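Local coordinates for uncharacterized protein (Gallus gallus, PDB 3WXB), which reduces carbonyl compounds with NAD(P)H as the hydride donor, as a short-chain dehydrogenase/reductase found in chicken fatty liver, at residues G37-L46 with V247-L255; V101-N111 with F151-E161. One frame throughout, in Å; residues are numbered along the deposited sequence.

Contact 1 (G37-L46 with V247-L255); sequences GIGLGFVQHL and VDESVGGML. With NDP (NADPH dihydro-nicotinamide-adenine-dinucleotide phosphate), chain C.
Val251 is the knob of this helix pair, seated in a hole formed by Ile38, Gly41, Phe42 and His45. Its branches part there: CG1 lies against Ile38 O, while CG2 rests on one face of the His45 imidazole, 3.7 Å from the ring centroid, in a CH-pi contact. One turn earlier Val247 fills the hollow at Gly41, its CG1 3.7 Å from Gly41 CA; a beta carbon on that glycine would collide with both valines. The segment axes approach to 9.1 Å, crossing at -59°. Phe42 and Leu46 face strand 28-31. Met254, bent at chi3, sets CE against Phe42 CZ (3.5 Å), with SD obliquely beside the ring in a Met-aromatic contact, and Leu255 CD1 lies at the ring edge. Leu46 CD1 meets the same leucine methyl. The His45 side chain, with CG beside its own backbone N (chi1 -77°), carries NE2 to Asp248 OD1 (2.8 Å, 167°), met on the anti side and nearly in the ring plane. Replacing His45 by alanine removes the imidazole, which would probably leave Asp248 without this donor and Val251 CG2 without its ring. Ile38 N, near the N-terminal end of its helix, donates to NADPH O2N (2.8 Å). The helix whose first turn meets the cofactor diphosphate is thus packed by apolar side chains against helix 247-260, and the aspartate probably stabilises positive charge on His45.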
loop_
_atom_site.group_PDB
_atom_site.type_symbol
_atom_site.label_atom_id
_atom_site.label_comp_id
_atom_site.label_asym_id
_atom_site.label_seq_id
_atom_site.Cartn_x
_atom_site.Cartn_y
_atom_site.Cartn_z
ATOM N N GLY A 37 -10.029 6.893 -20.964
ATOM C CA GLY A 37 -8.638 6.585 -20.595
ATOM C C GLY A 37 -8.195 5.182 -20.974
ATOM O O GLY A 37 -8.618 4.607 -21.981
ATOM N N ILE A 38 -7.371 4.607 -20.125
ATOM C CA ILE A 38 -6.798 3.275 -20.403
ATOM C C ILE A 38 -7.849 2.213 -20.473
ATOM O O ILE A 38 -7.772 1.309 -21.334
ATOM C CB ILE A 38 -5.693 2.953 -19.311
ATOM C CG1 ILE A 38 -4.508 3.894 -19.519
ATOM C CG2 ILE A 38 -5.259 1.477 -19.368
ATOM C CD1 ILE A 38 -3.529 3.920 -18.264
ATOM N N GLY A 39 -8.818 2.284 -19.547
ATOM C CA GLY A 39 -9.962 1.339 -19.492
ATOM C C GLY A 39 -10.724 1.264 -20.836
ATOM O O GLY A 39 -10.966 0.152 -21.361
ATOM N N LEU A 40 -11.066 2.422 -21.412
ATOM C CA LEU A 40 -11.687 2.438 -22.766
ATOM C C LEU A 40 -10.765 1.782 -23.817
ATOM O O LEU A 40 -11.237 0.952 -24.623
ATOM C CB LEU A 40 -12.123 3.860 -23.188
ATOM C CG LEU A 40 -12.833 3.979 -24.561
ATOM C CD1 LEU A 40 -14.117 3.123 -24.636
ATOM C CD2 LEU A 40 -13.102 5.440 -24.897
ATOM N N GLY A 41 -9.466 2.112 -23.774
ATOM C CA GLY A 41 -8.469 1.417 -24.595
ATOM C C GLY A 41 -8.523 -0.107 -24.476
ATOM O O GLY A 41 -8.549 -0.821 -25.484
ATOM N N PHE A 42 -8.556 -0.623 -23.248
ATOM C CA PHE A 42 -8.676 -2.049 -23.068
ATOM C C PHE A 42 -9.871 -2.611 -23.833
ATOM O O PHE A 42 -9.746 -3.648 -24.537
ATOM C CB PHE A 42 -8.778 -2.451 -21.590
ATOM C CG PHE A 42 -7.419 -2.672 -20.940
ATOM C CD1 PHE A 42 -6.594 -3.706 -21.388
ATOM C CD2 PHE A 42 -6.976 -1.860 -19.898
ATOM C CE1 PHE A 42 -5.346 -3.915 -20.814
ATOM C CE2 PHE A 42 -5.734 -2.044 -19.296
ATOM C CZ PHE A 42 -4.896 -3.123 -19.772
ATOM N N VAL A 43 -11.015 -1.932 -23.715
ATOM C CA VAL A 43 -12.264 -2.414 -24.372
ATOM C C VAL A 43 -12.129 -2.474 -25.883
ATOM O O VAL A 43 -12.434 -3.530 -26.488
ATOM C CB VAL A 43 -13.530 -1.647 -23.891
ATOM C CG1 VAL A 43 -14.739 -1.920 -24.816
ATOM C CG2 VAL A 43 -13.840 -2.129 -22.450
ATOM N N GLN A 44 -11.660 -1.385 -26.473
ATOM C CA GLN A 44 -11.462 -1.296 -27.920
ATOM C C GLN A 44 -10.458 -2.361 -28.434
ATOM O O GLN A 44 -10.638 -2.963 -29.496
ATOM C CB GLN A 44 -10.924 0.097 -28.285
ATOM C CG GLN A 44 -11.874 1.297 -27.899
ATOM C CD GLN A 44 -11.222 2.602 -28.073
ATOM O OE1 GLN A 44 -10.009 2.768 -27.795
ATOM N NE2 GLN A 44 -11.998 3.583 -28.547
ATOM N N HIS A 45 -9.355 -2.545 -27.699
ATOM C CA HIS A 45 -8.339 -3.518 -28.110
ATOM C C HIS A 45 -8.813 -4.934 -27.935
ATOM O O HIS A 45 -8.516 -5.821 -28.805
ATOM C CB HIS A 45 -6.994 -3.248 -27.406
ATOM C CG HIS A 45 -6.241 -2.104 -28.008
ATOM N ND1 HIS A 45 -5.042 -2.261 -28.671
ATOM C CD2 HIS A 45 -6.512 -0.778 -28.035
ATOM C CE1 HIS A 45 -4.605 -1.075 -29.081
ATOM N NE2 HIS A 45 -5.488 -0.162 -28.713
ATOM N N LEU A 46 -9.556 -5.179 -26.849
ATOM C CA LEU A 46 -10.123 -6.513 -26.633
ATOM C C LEU A 46 -11.116 -6.866 -27.731
ATOM O O LEU A 46 -11.191 -8.033 -28.161
ATOM C CB LEU A 46 -10.838 -6.634 -25.303
ATOM C CG LEU A 46 -10.181 -7.177 -24.004
ATOM C CD1 LEU A 46 -8.803 -7.863 -24.132
ATOM C CD2 LEU A 46 -10.245 -6.183 -22.827
ATOM N N VAL A 247 -2.704 5.810 -25.294
ATOM C CA VAL A 247 -3.524 4.748 -24.800
ATOM C C VAL A 247 -3.362 3.533 -25.708
ATOM O O VAL A 247 -3.298 2.376 -25.213
ATOM C CB VAL A 247 -5.006 5.213 -24.778
ATOM C CG1 VAL A 247 -5.948 4.057 -24.711
ATOM C CG2 VAL A 247 -5.245 6.190 -23.589
ATOM N N ASP A 248 -3.262 3.773 -27.023
ATOM C CA ASP A 248 -3.144 2.644 -27.960
ATOM C C ASP A 248 -1.834 1.906 -27.754
ATOM O O ASP A 248 -1.797 0.666 -27.754
ATOM C CB ASP A 248 -3.314 3.067 -29.431
ATOM C CG ASP A 248 -4.789 3.340 -29.781
ATOM O OD1 ASP A 248 -5.684 2.582 -29.338
ATOM O OD2 ASP A 248 -5.040 4.312 -30.500
ATOM N N GLU A 249 -0.772 2.674 -27.548
ATOM C CA GLU A 249 0.570 2.106 -27.341
ATOM C C GLU A 249 0.633 1.364 -26.005
ATOM O O GLU A 249 1.159 0.255 -25.901
ATOM C CB GLU A 249 1.607 3.225 -27.340
ATOM C CG GLU A 249 1.946 3.823 -28.743
ATOM C CD GLU A 249 2.772 5.099 -28.653
ATOM O OE1 GLU A 249 2.768 5.803 -27.604
ATOM O OE2 GLU A 249 3.443 5.428 -29.649
ATOM N N SER A 250 0.067 1.998 -24.965
ATOM C CA SER A 250 0.100 1.436 -23.616
ATOM C C SER A 250 -0.738 0.166 -23.627
ATOM O O SER A 250 -0.268 -0.884 -23.205
ATOM C CB SER A 250 -0.442 2.463 -22.580
ATOM O OG SER A 250 -0.815 1.780 -21.380
ATOM N N VAL A 251 -2.001 0.232 -24.054
ATOM C CA VAL A 251 -2.773 -0.993 -24.029
ATOM C C VAL A 251 -2.380 -2.073 -25.023
ATOM O O VAL A 251 -2.517 -3.224 -24.699
ATOM C CB VAL A 251 -4.334 -0.881 -23.832
ATOM C CG1 VAL A 251 -4.842 0.480 -23.289
ATOM C CG2 VAL A 251 -5.132 -1.561 -24.876
ATOM N N GLY A 252 -1.928 -1.688 -26.217
ATOM C CA GLY A 252 -1.435 -2.693 -27.216
ATOM C C GLY A 252 -0.254 -3.406 -26.596
ATOM O O GLY A 252 -0.164 -4.623 -26.670
ATOM N N GLY A 253 0.625 -2.654 -25.923
ATOM C CA GLY A 253 1.749 -3.242 -25.199
ATOM C C GLY A 253 1.305 -4.181 -24.084
ATOM O O GLY A 253 1.777 -5.345 -24.020
ATOM N N MET A 254 0.419 -3.702 -23.175
ATOM C CA MET A 254 -0.042 -4.548 -22.081
ATOM C C MET A 254 -0.669 -5.865 -22.526
ATOM O O MET A 254 -0.564 -6.901 -21.850
ATOM C CB MET A 254 -1.003 -3.780 -21.109
ATOM C CG MET A 254 -0.184 -2.711 -20.233
ATOM S SD MET A 254 -1.318 -1.958 -19.042
ATOM C CE MET A 254 -2.253 -0.854 -20.149
ATOM N N LEU A 255 -1.397 -5.821 -23.624
ATOM C CA LEU A 255 -2.057 -7.019 -24.053
ATOM C C LEU A 255 -1.003 -8.008 -24.621
ATOM O O LEU A 255 -1.141 -9.204 -24.439
ATOM C CB LEU A 255 -3.150 -6.652 -25.107
ATOM C CG LEU A 255 -4.465 -6.068 -24.548
ATOM C CD1 LEU A 255 -5.047 -6.856 -23.395
ATOM C CD2 LEU A 255 -4.126 -4.772 -23.949
HETATM P PA NDP C . -8.551 8.275 -15.969
HETATM O O1A NDP C . -8.599 9.282 -14.867
HETATM O O2A NDP C . -8.431 8.769 -17.281
HETATM O O5B NDP C . -9.739 7.368 -15.942
HETATM C C5B NDP C . -10.221 6.903 -14.650
HETATM C C4B NDP C . -11.245 5.853 -14.909
HETATM O O4B NDP C . -11.593 5.102 -13.619
HETATM C C3B NDP C . -12.597 6.432 -15.391
HETATM O O3B NDP C . -13.249 5.326 -16.144
HETATM C C2B NDP C . -13.348 6.626 -14.062
HETATM O O2B NDP C . -14.783 6.706 -14.203
HETATM C C1B NDP C . -12.976 5.316 -13.313
HETATM N N9A NDP C . -13.190 5.505 -11.780
HETATM C C8A NDP C . -12.579 6.337 -10.901
HETATM N N7A NDP C . -13.137 6.154 -9.688
HETATM C C5A NDP C . -14.166 5.334 -9.825
HETATM C C6A NDP C . -15.049 4.838 -8.941
HETATM N N6A NDP C . -14.987 5.243 -7.660
HETATM N N1A NDP C . -15.969 3.941 -9.336
HETATM C C2A NDP C . -15.989 3.492 -10.633
HETATM N N3A NDP C . -15.085 4.032 -11.538
HETATM C C4A NDP C . -14.175 4.898 -11.106
HETATM O O3 NDP C . -7.295 7.318 -15.518
HETATM P PN NDP C . -6.392 6.461 -16.548
HETATM O O1N NDP C . -5.211 7.256 -16.860
HETATM O O2N NDP C . -7.220 5.860 -17.611
HETATM O O5D NDP C . -5.930 5.333 -15.464
HETATM C C5D NDP C . -6.463 3.996 -15.389
HETATM C C4D NDP C . -5.558 3.180 -14.453
HETATM O O4D NDP C . -4.218 3.264 -14.913
HETATM C C3D NDP C . -5.561 3.853 -13.050
HETATM O O3D NDP C . -5.596 2.774 -12.122
HETATM C C2D NDP C . -4.284 4.585 -12.963
HETATM O O2D NDP C . -3.828 4.705 -11.618
HETATM C C1D NDP C . -3.370 3.717 -13.794
HETATM N N1N NDP C . -2.192 4.481 -14.280
HETATM C C2N NDP C . -2.299 5.569 -15.159
HETATM C C3N NDP C . -1.152 6.248 -15.586
HETATM C C7N NDP C . -1.202 7.307 -16.511
HETATM O O7N NDP C . -0.157 7.885 -16.820
HETATM N N7N NDP C . -2.402 7.561 -17.119
HETATM C C4N NDP C . 0.113 5.873 -15.089
HETATM C C5N NDP C . 0.261 4.801 -14.199
HETATM C C6N NDP C . -0.880 4.109 -13.760
HETATM P P2B NDP C . -15.520 8.178 -14.352
HETATM O O1X NDP C . -16.827 7.749 -13.834
HETATM O O2X NDP C . -15.342 8.458 -15.784
HETATM O O3X NDP C . -14.769 9.066 -13.424
#

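Contact 2 (V101-N111 with F151-E161); sequences VGERLKGSGLN and FLPMLKKAAQE
Leu110 N donates to Met154 O (2.8 Å, 155°) from above the carbonyl plane, while the helical bond from Ala158 N reaches the same oxygen from the opposite face, so two donors grip it. Gly109 N donates to Glu161 OE2 on its syn side (2.9 Å); beyond CG the glutamate runs out extended to get there. These polar bonds join the loop after helix 91-105 to the C-terminal part of helix 130-160. A water donates to Gly109 O and, weakly, to Glu161 OE1, closing a second link between the same two residues. CH contacts come next: Leu155 CA points its hydrogen at Leu110 O (3.4 Å, 166°), and Ala158 CB touches that oxygen too. Gly109 passes so near the helix, 4.0 Å from Ala158 CA to Gly109 CA, that a beta carbon there would run into Ala158 N. Apolar packing fills the other end. Val101 CB meets the edge of the Phe151 ring at CE1 (3.7 Å), and Leu110, its CG anti to the backbone N (chi1 -178°), brings CD2 to CD1 of that ring. Met154, bent at chi3, brings SD against both Gly102 CA (3.7 Å) and Leu105 CD1. Through Val101, Leu105 and Phe151 the cluster abuts strand 28-31. One main-chain bond and one bond to a carboxylate hold the approach to strand 112-115 against the helix, and the glutamate charge is probably eased by the amide and water.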
loop_
_atom_site.group_PDB
_atom_site.type_symbol
_atom_site.label_atom_id
_atom_site.label_comp_id
_atom_site.label_asym_id
_atom_site.label_seq_id
_atom_site.Cartn_x
_atom_site.Cartn_y
_atom_site.Cartn_z
ATOM N N VAL A 101 -23.214 -9.980 -13.947
ATOM C CA VAL A 101 -22.261 -10.627 -14.857
ATOM C C VAL A 101 -22.415 -12.150 -14.824
ATOM O O VAL A 101 -22.414 -12.782 -15.856
ATOM C CB VAL A 101 -20.784 -10.190 -14.506
ATOM C CG1 VAL A 101 -19.803 -10.980 -15.325
ATOM C CG2 VAL A 101 -20.583 -8.630 -14.779
ATOM N N GLY A 102 -22.528 -12.705 -13.621
ATOM C CA GLY A 102 -22.799 -14.115 -13.359
ATOM C C GLY A 102 -24.016 -14.640 -14.090
ATOM O O GLY A 102 -24.004 -15.750 -14.649
ATOM N N GLU A 103 -25.056 -13.826 -14.133
ATOM C CA GLU A 103 -26.288 -14.211 -14.795
ATOM C C GLU A 103 -26.041 -14.189 -16.308
ATOM O O GLU A 103 -26.426 -15.130 -17.030
ATOM C CB GLU A 103 -27.460 -13.287 -14.339
ATOM C CG GLU A 103 -28.681 -13.385 -15.225
ATOM C CD GLU A 103 -29.705 -12.253 -15.035
ATOM O OE1 GLU A 103 -30.564 -12.038 -15.931
ATOM O OE2 GLU A 103 -29.655 -11.589 -13.999
ATOM N N ARG A 104 -25.359 -13.164 -16.816
ATOM C CA ARG A 104 -25.044 -13.139 -18.269
ATOM C C ARG A 104 -24.119 -14.265 -18.734
ATOM O O ARG A 104 -24.216 -14.732 -19.886
ATOM C CB ARG A 104 -24.517 -11.763 -18.725
ATOM C CG ARG A 104 -25.541 -10.951 -19.489
ATOM C CD ARG A 104 -25.625 -11.496 -20.932
ATOM N NE ARG A 104 -25.578 -10.512 -22.022
ATOM C CZ ARG A 104 -25.988 -9.250 -21.969
ATOM N NH1 ARG A 104 -26.502 -8.732 -20.885
ATOM N NH2 ARG A 104 -25.880 -8.503 -23.040
ATOM N N LEU A 105 -23.245 -14.731 -17.836
ATOM C CA LEU A 105 -22.271 -15.782 -18.152
ATOM C C LEU A 105 -22.901 -17.167 -18.253
ATOM O O LEU A 105 -22.346 -18.076 -18.891
ATOM C CB LEU A 105 -21.139 -15.789 -17.107
ATOM C CG LEU A 105 -20.101 -14.681 -17.360
ATOM C CD1 LEU A 105 -19.010 -14.703 -16.240
ATOM C CD2 LEU A 105 -19.467 -14.750 -18.779
ATOM N N LYS A 106 -24.068 -17.317 -17.638
ATOM C CA LYS A 106 -24.915 -18.534 -17.752
ATOM C C LYS A 106 -24.126 -19.781 -17.405
ATOM O O LYS A 106 -24.193 -20.779 -18.104
ATOM C CB LYS A 106 -25.606 -18.641 -19.145
ATOM C CG LYS A 106 -26.698 -17.590 -19.404
ATOM C CD LYS A 106 -27.129 -17.444 -20.883
ATOM C CE LYS A 106 -26.007 -16.812 -21.686
ATOM N NZ LYS A 106 -26.389 -16.358 -23.012
ATOM N N GLY A 107 -23.346 -19.699 -16.329
ATOM C CA GLY A 107 -22.606 -20.848 -15.808
ATOM C C GLY A 107 -21.180 -20.923 -16.313
ATOM O O GLY A 107 -20.401 -21.699 -15.796
ATOM N N SER A 108 -20.843 -20.144 -17.331
ATOM C CA SER A 108 -19.474 -20.086 -17.846
ATOM C C SER A 108 -18.548 -19.267 -16.924
ATOM O O SER A 108 -19.017 -18.414 -16.164
ATOM C CB SER A 108 -19.450 -19.444 -19.221
ATOM O OG SER A 108 -19.669 -20.444 -20.217
ATOM N N GLY A 109 -17.241 -19.513 -17.019
ATOM C CA GLY A 109 -16.299 -18.746 -16.189
ATOM C C GLY A 109 -15.971 -17.362 -16.694
ATOM O O GLY A 109 -16.251 -16.989 -17.858
ATOM N N LEU A 110 -15.323 -16.584 -15.825
ATOM C CA LEU A 110 -14.711 -15.328 -16.263
ATOM C C LEU A 110 -13.226 -15.598 -16.388
ATOM O O LEU A 110 -12.570 -15.958 -15.409
ATOM C CB LEU A 110 -14.954 -14.189 -15.235
ATOM C CG LEU A 110 -14.397 -12.807 -15.597
ATOM C CD1 LEU A 110 -15.038 -12.150 -16.793
ATOM C CD2 LEU A 110 -14.389 -11.827 -14.367
ATOM N N ASN A 111 -12.692 -15.381 -17.577
ATOM C CA ASN A 111 -11.272 -15.661 -17.831
ATOM C C ASN A 111 -10.325 -14.575 -17.364
ATOM O O ASN A 111 -9.206 -14.871 -16.968
ATOM C CB ASN A 111 -11.033 -15.902 -19.314
ATOM C CG ASN A 111 -11.780 -17.137 -19.828
ATOM O OD1 ASN A 111 -11.449 -18.299 -19.524
ATOM N ND2 ASN A 111 -12.811 -16.886 -20.564
ATOM N N PHE A 151 -15.695 -11.700 -7.890
ATOM C CA PHE A 151 -15.593 -12.438 -9.123
ATOM C C PHE A 151 -14.880 -13.810 -8.944
ATOM O O PHE A 151 -14.802 -14.611 -9.890
ATOM C CB PHE A 151 -15.004 -11.548 -10.244
ATOM C CG PHE A 151 -15.987 -10.568 -10.763
ATOM C CD1 PHE A 151 -16.966 -10.964 -11.693
ATOM C CD2 PHE A 151 -16.043 -9.273 -10.258
ATOM C CE1 PHE A 151 -17.922 -10.048 -12.167
ATOM C CE2 PHE A 151 -16.984 -8.370 -10.693
ATOM C CZ PHE A 151 -17.941 -8.747 -11.635
ATOM N N LEU A 152 -14.384 -14.081 -7.739
ATOM C CA LEU A 152 -13.627 -15.326 -7.497
ATOM C C LEU A 152 -14.348 -16.621 -7.989
ATOM O O LEU A 152 -13.696 -17.497 -8.569
ATOM C CB LEU A 152 -13.275 -15.496 -6.026
ATOM C CG LEU A 152 -11.874 -16.072 -5.647
ATOM C CD1 LEU A 152 -11.895 -16.938 -4.430
ATOM C CD2 LEU A 152 -11.096 -16.764 -6.740
ATOM N N PRO A 153 -15.671 -16.750 -7.727
ATOM C CA PRO A 153 -16.374 -17.968 -8.141
ATOM C C PRO A 153 -16.255 -18.158 -9.636
ATOM O O PRO A 153 -16.018 -19.276 -10.081
ATOM C CB PRO A 153 -17.846 -17.665 -7.762
ATOM C CG PRO A 153 -17.692 -16.862 -6.460
ATOM C CD PRO A 153 -16.531 -15.907 -6.862
ATOM N N MET A 154 -16.405 -17.077 -10.392
ATOM C CA MET A 154 -16.348 -17.134 -11.843
ATOM C C MET A 154 -14.952 -17.295 -12.446
ATOM O O MET A 154 -14.793 -17.984 -13.462
ATOM C CB MET A 154 -17.009 -15.916 -12.446
ATOM C CG MET A 154 -18.550 -15.915 -12.227
ATOM S SD MET A 154 -19.181 -14.262 -12.500
ATOM C CE MET A 154 -19.220 -13.726 -10.804
ATOM N N LEU A 155 -13.964 -16.658 -11.823
ATOM C CA LEU A 155 -12.545 -16.923 -12.123
ATOM C C LEU A 155 -12.161 -18.409 -11.901
ATOM O O LEU A 155 -11.447 -19.011 -12.715
ATOM C CB LEU A 155 -11.684 -16.030 -11.235
ATOM C CG LEU A 155 -11.745 -14.565 -11.703
ATOM C CD1 LEU A 155 -11.287 -13.532 -10.621
ATOM C CD2 LEU A 155 -10.947 -14.393 -13.011
ATOM N N LYS A 156 -12.612 -18.960 -10.786
ATOM C CA LYS A 156 -12.357 -20.339 -10.438
ATOM C C LYS A 156 -13.037 -21.277 -11.405
ATOM O O LYS A 156 -12.513 -22.350 -11.675
ATOM C CB LYS A 156 -12.920 -20.653 -9.076
ATOM C CG LYS A 156 -12.078 -20.188 -7.900
ATOM C CD LYS A 156 -12.802 -20.699 -6.625
ATOM C CE LYS A 156 -12.126 -20.188 -5.385
ATOM N NZ LYS A 156 -12.901 -20.698 -4.212
ATOM N N LYS A 157 -14.245 -20.911 -11.836
ATOM C CA LYS A 157 -14.954 -21.684 -12.862
ATOM C C LYS A 157 -14.173 -21.698 -14.183
ATOM O O LYS A 157 -14.045 -22.783 -14.833
ATOM C CB LYS A 157 -16.411 -21.182 -13.096
ATOM C CG LYS A 157 -17.226 -22.148 -14.073
ATOM C CD LYS A 157 -18.092 -23.166 -13.258
ATOM C CE LYS A 157 -19.583 -22.635 -12.995
ATOM N NZ LYS A 157 -19.750 -21.210 -12.398
ATOM N N ALA A 158 -13.618 -20.545 -14.570
ATOM C CA ALA A 158 -12.757 -20.510 -15.755
ATOM C C ALA A 158 -11.510 -21.414 -15.627
ATOM O O ALA A 158 -11.099 -22.028 -16.615
ATOM C CB ALA A 158 -12.362 -19.078 -16.165
ATOM N N ALA A 159 -10.916 -21.451 -14.437
ATOM C CA ALA A 159 -9.737 -22.269 -14.152
ATOM C C ALA A 159 -10.121 -23.747 -14.265
ATOM O O ALA A 159 -9.395 -24.522 -14.850
ATOM C CB ALA A 159 -9.216 -21.992 -12.730
ATOM N N GLN A 160 -11.260 -24.100 -13.708
ATOM C CA GLN A 160 -11.802 -25.440 -13.769
ATOM C C GLN A 160 -12.138 -25.919 -15.172
ATOM O O GLN A 160 -12.153 -27.083 -15.435
ATOM C CB GLN A 160 -13.045 -25.500 -12.936
ATOM C CG GLN A 160 -12.764 -25.762 -11.559
ATOM C CD GLN A 160 -13.861 -25.327 -10.681
ATOM O OE1 GLN A 160 -14.952 -25.047 -11.124
ATOM N NE2 GLN A 160 -13.582 -25.247 -9.424
ATOM N N GLU A 161 -12.422 -24.987 -16.042
ATOM C CA GLU A 161 -12.699 -25.254 -17.444
ATOM C C GLU A 161 -11.462 -25.668 -18.232
ATOM O O GLU A 161 -11.593 -26.228 -19.304
ATOM C CB GLU A 161 -13.390 -24.056 -18.156
ATOM C CG GLU A 161 -14.875 -23.918 -17.856
ATOM C CD GLU A 161 -15.437 -22.496 -18.132
ATOM O OE1 GLU A 161 -14.725 -21.599 -18.641
ATOM O OE2 GLU A 161 -16.635 -22.277 -17.844
HETATM O O HOH W 1 -15.124 -18.493 -19.967
#

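Overall arrangement
Contact 2 is nested in the chain loop closed by contact 1, and the two do not touch: their centres lie 23 Å apart, their nearest atoms about 10 Å. Both rest on strand 28-31 of the seven-stranded parallel sheet of this Rossmann fold. Their relation to NADPH differs. Contact 1 includes the pocket residues Gly37 and Ile38, and the side chain of Ile38 is about 3 Å from that of Asn116 and about 4 Å from that of Val231, both cofactor-binding residues. Contact 2 is remote structural packing, with the Phe151 side chain about 12 Å from the cofactor.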